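Local coordinates for protein prolyl-tRNA synthetase (Naegleria fowleri, PDB 6UYH) that probably joins proline to its transfer RNA at the expense of ATP, and here holds an ATP analogue together with the inhibitor halofuginone, at residues 163-168 with 270-275. Sequence-based numbering, arbitrary orientation.
Sequences REFYWQ and GLSTRT. With ANP (phosphoaminophosphonic acid-adenylate ester), chain C; HFG (7-bromo-6-chloro-3-{3-[(2R,3S)-3-hydroxypiperidin-2-yl]-2-oxopropyl}quinazolin-4(3H)-one), chain D.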
loop_
_atom_site.group_PDB
_atom_site.type_symbol
_atom_site.label_atom_id
_atom_site.label_comp_id
_atom_site.label_asym_id
_atom_site.label_seq_id
_atom_site.Cartn_x
_atom_site.Cartn_y
_atom_site.Cartn_z
ATOM N N ARG A 163 9.652 13.703 -7.091
ATOM C CA ARG A 163 10.720 12.766 -7.456
ATOM C C ARG A 163 10.458 11.364 -6.934
ATOM O O ARG A 163 10.879 10.380 -7.561
ATOM C CB ARG A 163 12.075 13.285 -6.974
ATOM C CG ARG A 163 12.572 14.437 -7.850
ATOM C CD ARG A 163 13.958 14.882 -7.446
ATOM N NE ARG A 163 14.635 15.571 -8.538
ATOM C CZ ARG A 163 15.831 16.136 -8.423
ATOM N NH1 ARG A 163 16.464 16.099 -7.259
ATOM N NH2 ARG A 163 16.388 16.740 -9.465
ATOM N N GLU A 164 9.799 11.245 -5.785
ATOM C CA GLU A 164 9.117 10.019 -5.397
ATOM C C GLU A 164 7.626 10.289 -5.502
ATOM O O GLU A 164 7.153 11.323 -5.021
ATOM C CB GLU A 164 9.463 9.576 -3.966
ATOM C CG GLU A 164 8.768 8.257 -3.601
ATOM C CD GLU A 164 9.027 7.793 -2.168
ATOM O OE1 GLU A 164 9.526 8.581 -1.344
ATOM O OE2 GLU A 164 8.735 6.617 -1.878
ATOM N N PHE A 165 6.899 9.393 -6.167
ATOM C CA PHE A 165 5.446 9.489 -6.198
ATOM C C PHE A 165 4.860 8.100 -6.030
ATOM O O PHE A 165 5.576 7.098 -6.018
ATOM C CB PHE A 165 4.936 10.202 -7.480
ATOM C CG PHE A 165 5.312 9.540 -8.787
ATOM C CD1 PHE A 165 4.416 8.691 -9.427
ATOM C CD2 PHE A 165 6.518 9.829 -9.412
ATOM C CE1 PHE A 165 4.719 8.118 -10.652
ATOM C CE2 PHE A 165 6.838 9.255 -10.652
ATOM C CZ PHE A 165 5.932 8.395 -11.261
ATOM N N TYR A 166 3.547 8.049 -5.855
ATOM C CA TYR A 166 2.833 6.797 -5.622
ATOM C C TYR A 166 1.835 6.606 -6.751
ATOM O O TYR A 166 1.233 7.576 -7.222
ATOM C CB TYR A 166 2.137 6.818 -4.247
ATOM C CG TYR A 166 3.132 7.218 -3.189
ATOM C CD1 TYR A 166 3.997 6.285 -2.655
ATOM C CD2 TYR A 166 3.265 8.548 -2.783
ATOM C CE1 TYR A 166 4.958 6.642 -1.710
ATOM C CE2 TYR A 166 4.229 8.920 -1.830
ATOM C CZ TYR A 166 5.076 7.962 -1.314
ATOM O OH TYR A 166 6.029 8.304 -0.371
ATOM N N TRP A 167 1.678 5.367 -7.208
ATOM C CA TRP A 167 0.748 5.114 -8.302
ATOM C C TRP A 167 0.217 3.694 -8.183
ATOM O O TRP A 167 0.596 2.939 -7.283
ATOM C CB TRP A 167 1.400 5.370 -9.668
ATOM C CG TRP A 167 2.405 4.347 -10.202
ATOM C CD1 TRP A 167 2.839 3.182 -9.609
ATOM C CD2 TRP A 167 3.106 4.444 -11.445
ATOM N NE1 TRP A 167 3.757 2.551 -10.431
ATOM C CE2 TRP A 167 3.933 3.306 -11.561
ATOM C CE3 TRP A 167 3.102 5.385 -12.485
ATOM C CZ2 TRP A 167 4.756 3.091 -12.667
ATOM C CZ3 TRP A 167 3.918 5.173 -13.581
ATOM C CH2 TRP A 167 4.735 4.035 -13.661
ATOM N N GLN A 168 -0.691 3.343 -9.086
ATOM C CA GLN A 168 -0.875 1.954 -9.474
ATOM C C GLN A 168 -0.383 1.841 -10.903
ATOM O O GLN A 168 -0.536 2.783 -11.689
ATOM C CB GLN A 168 -2.332 1.477 -9.389
ATOM C CG GLN A 168 -3.363 2.307 -10.204
ATOM C CD GLN A 168 -3.380 2.043 -11.728
ATOM O OE1 GLN A 168 -3.709 2.944 -12.508
ATOM N NE2 GLN A 168 -3.063 0.807 -12.145
ATOM N N GLY A 270 -1.342 3.529 -15.928
ATOM C CA GLY A 270 -0.994 4.022 -14.603
ATOM C C GLY A 270 -1.723 5.297 -14.246
ATOM O O GLY A 270 -2.045 6.120 -15.108
ATOM N N LEU A 271 -1.930 5.481 -12.941
ATOM C CA LEU A 271 -2.601 6.632 -12.345
ATOM C C LEU A 271 -1.876 6.915 -11.034
ATOM O O LEU A 271 -1.616 5.971 -10.285
ATOM C CB LEU A 271 -4.081 6.309 -12.076
ATOM C CG LEU A 271 -4.965 7.382 -11.440
ATOM C CD1 LEU A 271 -5.444 8.344 -12.508
ATOM C CD2 LEU A 271 -6.141 6.743 -10.707
ATOM N N SER A 272 -1.546 8.185 -10.752
ATOM C CA SER A 272 -0.667 8.518 -9.618
ATOM C C SER A 272 -1.314 9.511 -8.653
ATOM O O SER A 272 -2.417 10.021 -8.880
ATOM C CB SER A 272 0.648 9.120 -10.112
ATOM O OG SER A 272 0.454 10.490 -10.436
ATOM N N THR A 273 -0.554 9.842 -7.600
ATOM C CA THR A 273 -0.933 10.874 -6.642
ATOM C C THR A 273 -0.953 12.277 -7.253
ATOM O O THR A 273 -1.317 13.229 -6.556
ATOM C CB THR A 273 -0.002 10.819 -5.421
ATOM O OG1 THR A 273 1.362 10.595 -5.824
ATOM C CG2 THR A 273 -0.456 9.679 -4.479
ATOM N N ARG A 274 -0.589 12.419 -8.530
ATOM C CA ARG A 274 -0.900 13.643 -9.263
ATOM C C ARG A 274 -2.383 13.990 -9.152
ATOM O O ARG A 274 -2.749 15.173 -9.113
ATOM C CB ARG A 274 -0.474 13.474 -10.734
ATOM C CG ARG A 274 -1.023 14.526 -11.683
ATOM C CD ARG A 274 -0.402 14.368 -13.076
ATOM N NE ARG A 274 1.031 14.628 -13.053
ATOM C CZ ARG A 274 1.794 14.625 -14.130
ATOM N NH1 ARG A 274 1.249 14.401 -15.328
ATOM N NH2 ARG A 274 3.096 14.862 -14.010
ATOM N N THR A 275 -3.240 12.971 -9.088
ATOM C CA THR A 275 -4.679 13.164 -8.900
ATOM C C THR A 275 -4.988 14.137 -7.774
ATOM O O THR A 275 -5.886 14.979 -7.901
ATOM C CB THR A 275 -5.356 11.822 -8.593
ATOM O OG1 THR A 275 -4.636 11.143 -7.553
ATOM C CG2 THR A 275 -5.391 10.951 -9.829
HETATM P PG ANP C . 4.847 13.605 -17.663
HETATM O O1G ANP C . 4.942 14.458 -18.840
HETATM O O2G ANP C . 6.301 13.447 -17.048
HETATM O O3G ANP C . 3.855 14.325 -16.669
HETATM P PB ANP C . 4.959 10.648 -18.138
HETATM O O1B ANP C . 4.986 10.151 -19.505
HETATM O O2B ANP C . 6.414 10.723 -17.583
HETATM N N3B ANP C . 4.236 12.121 -18.009
HETATM P PA ANP C . 3.893 8.140 -17.167
HETATM O O1A ANP C . 3.154 7.645 -18.348
HETATM O O2A ANP C . 5.227 7.478 -17.060
HETATM O O3A ANP C . 4.134 9.710 -17.218
HETATM O "O5'" ANP C . 3.144 7.967 -15.752
HETATM C "C5'" ANP C . 1.768 7.588 -15.519
HETATM C "C4'" ANP C . 1.088 8.760 -14.862
HETATM O "O4'" ANP C . 1.787 9.115 -13.649
HETATM C "C3'" ANP C . 1.122 10.023 -15.709
HETATM O "O3'" ANP C . 0.039 10.036 -16.632
HETATM C "C2'" ANP C . 1.002 11.133 -14.663
HETATM O "O2'" ANP C . -0.364 11.442 -14.423
HETATM C "C1'" ANP C . 1.693 10.514 -13.431
HETATM N N9 ANP C . 3.033 11.031 -13.188
HETATM C C8 ANP C . 4.097 11.022 -14.054
HETATM N N7 ANP C . 5.191 11.552 -13.567
HETATM C C5 ANP C . 4.825 11.938 -12.283
HETATM C C6 ANP C . 5.535 12.564 -11.245
HETATM N N6 ANP C . 6.831 12.880 -11.309
HETATM N N1 ANP C . 4.862 12.839 -10.105
HETATM C C2 ANP C . 3.578 12.479 -10.013
HETATM N N3 ANP C . 2.811 11.868 -10.917
HETATM C C4 ANP C . 3.497 11.626 -12.040
HETATM O "O4'" HFG D . 6.259 4.562 -17.335
HETATM C C21 HFG D . 6.015 4.711 -18.514
HETATM C "C3'" HFG D . 4.996 3.856 -19.233
HETATM C "C2'" HFG D . 3.886 3.261 -18.356
HETATM N "N1'" HFG D . 4.394 2.268 -17.400
HETATM C "C6'" HFG D . 3.307 1.599 -16.675
HETATM C "C5'" HFG D . 2.456 2.576 -15.907
HETATM C "C4'" HFG D . 1.943 3.683 -16.832
HETATM C C39 HFG D . 3.086 4.322 -17.599
HETATM O "O7'" HFG D . 2.567 5.291 -18.515
HETATM C "C1'" HFG D . 6.747 5.770 -19.352
HETATM N N3 HFG D . 8.025 6.151 -18.755
HETATM C C4 HFG D . 9.046 5.210 -18.756
HETATM O O11 HFG D . 8.899 4.120 -19.279
HETATM C C10 HFG D . 10.254 5.646 -18.044
HETATM C C5 HFG D . 11.368 4.811 -17.975
HETATM C C2 HFG D . 8.164 7.369 -18.147
HETATM N N1 HFG D . 9.195 7.782 -17.501
HETATM C C9 HFG D . 10.273 6.899 -17.425
HETATM C C8 HFG D . 11.390 7.287 -16.686
HETATM C C7 HFG D . 12.477 6.432 -16.604
HETATM BR BR1 HFG D . 13.931 6.947 -15.507
HETATM C C6 HFG D . 12.479 5.223 -17.266
HETATM CL CL1 HFG D . 13.891 4.208 -17.276
#
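Gln168 and Leu271 pair through their backbones as an antiparallel hydrogen-bonded pair. Gln168 N donates to Leu271 O at 3.0 Å, and the return bond from Leu271 N to Gln168 O is longer, 3.3 Å. The Gln168 chain bends at its second torsion (chi2 77°). This brings Gln168 OE1 back over the partner strand, 3.4 Å from Leu271 CB. The amide of Gln168 is fixed from outside: Tyr191 OH bonds OE1 and Asn143 OD1 bonds NE2.

Thr273 extends the pairing past the strand end. Thr273 N donates to Tyr166 O at 2.9 Å (N-H...O angle 147°). Its methyl CG2 lies against Tyr166 CB, while OG1 sits at the edge of the tyrosine ring.

Trp167 and Ser272, a non-hydrogen-bonded pair, face the ligands. Trp167 CA and Ser272 CA are 3.9 Å apart. Ser272 OG donates to N3 of the ANP adenine at 2.8 Å and accepts from Arg274 N, capping the turn into helix 274-283. Phe165 lays a ring face on the same adenine, with CD2 3.4 Å from ANP C6. Arg274 NH1 and NH2 both donate to O3G of the gamma-phosphate, which lies in the guanidinium plane; ANP C2' lies over one face. Phe165 and Arg274 thus lie on opposite sides of the adenine, consistent with class II synthetases, where a motif 2 phenylalanine and a motif 3 arginine flank this base. The Trp167 indole meets ANP O5' at its edge and also touches the halofuginone piperidine.

Strand 140-149 pairs with the other edge of strand 164-174. Helix 177-198 covers Leu271, and helix 49-67 packs on Tyr166, Gln168 and Thr273.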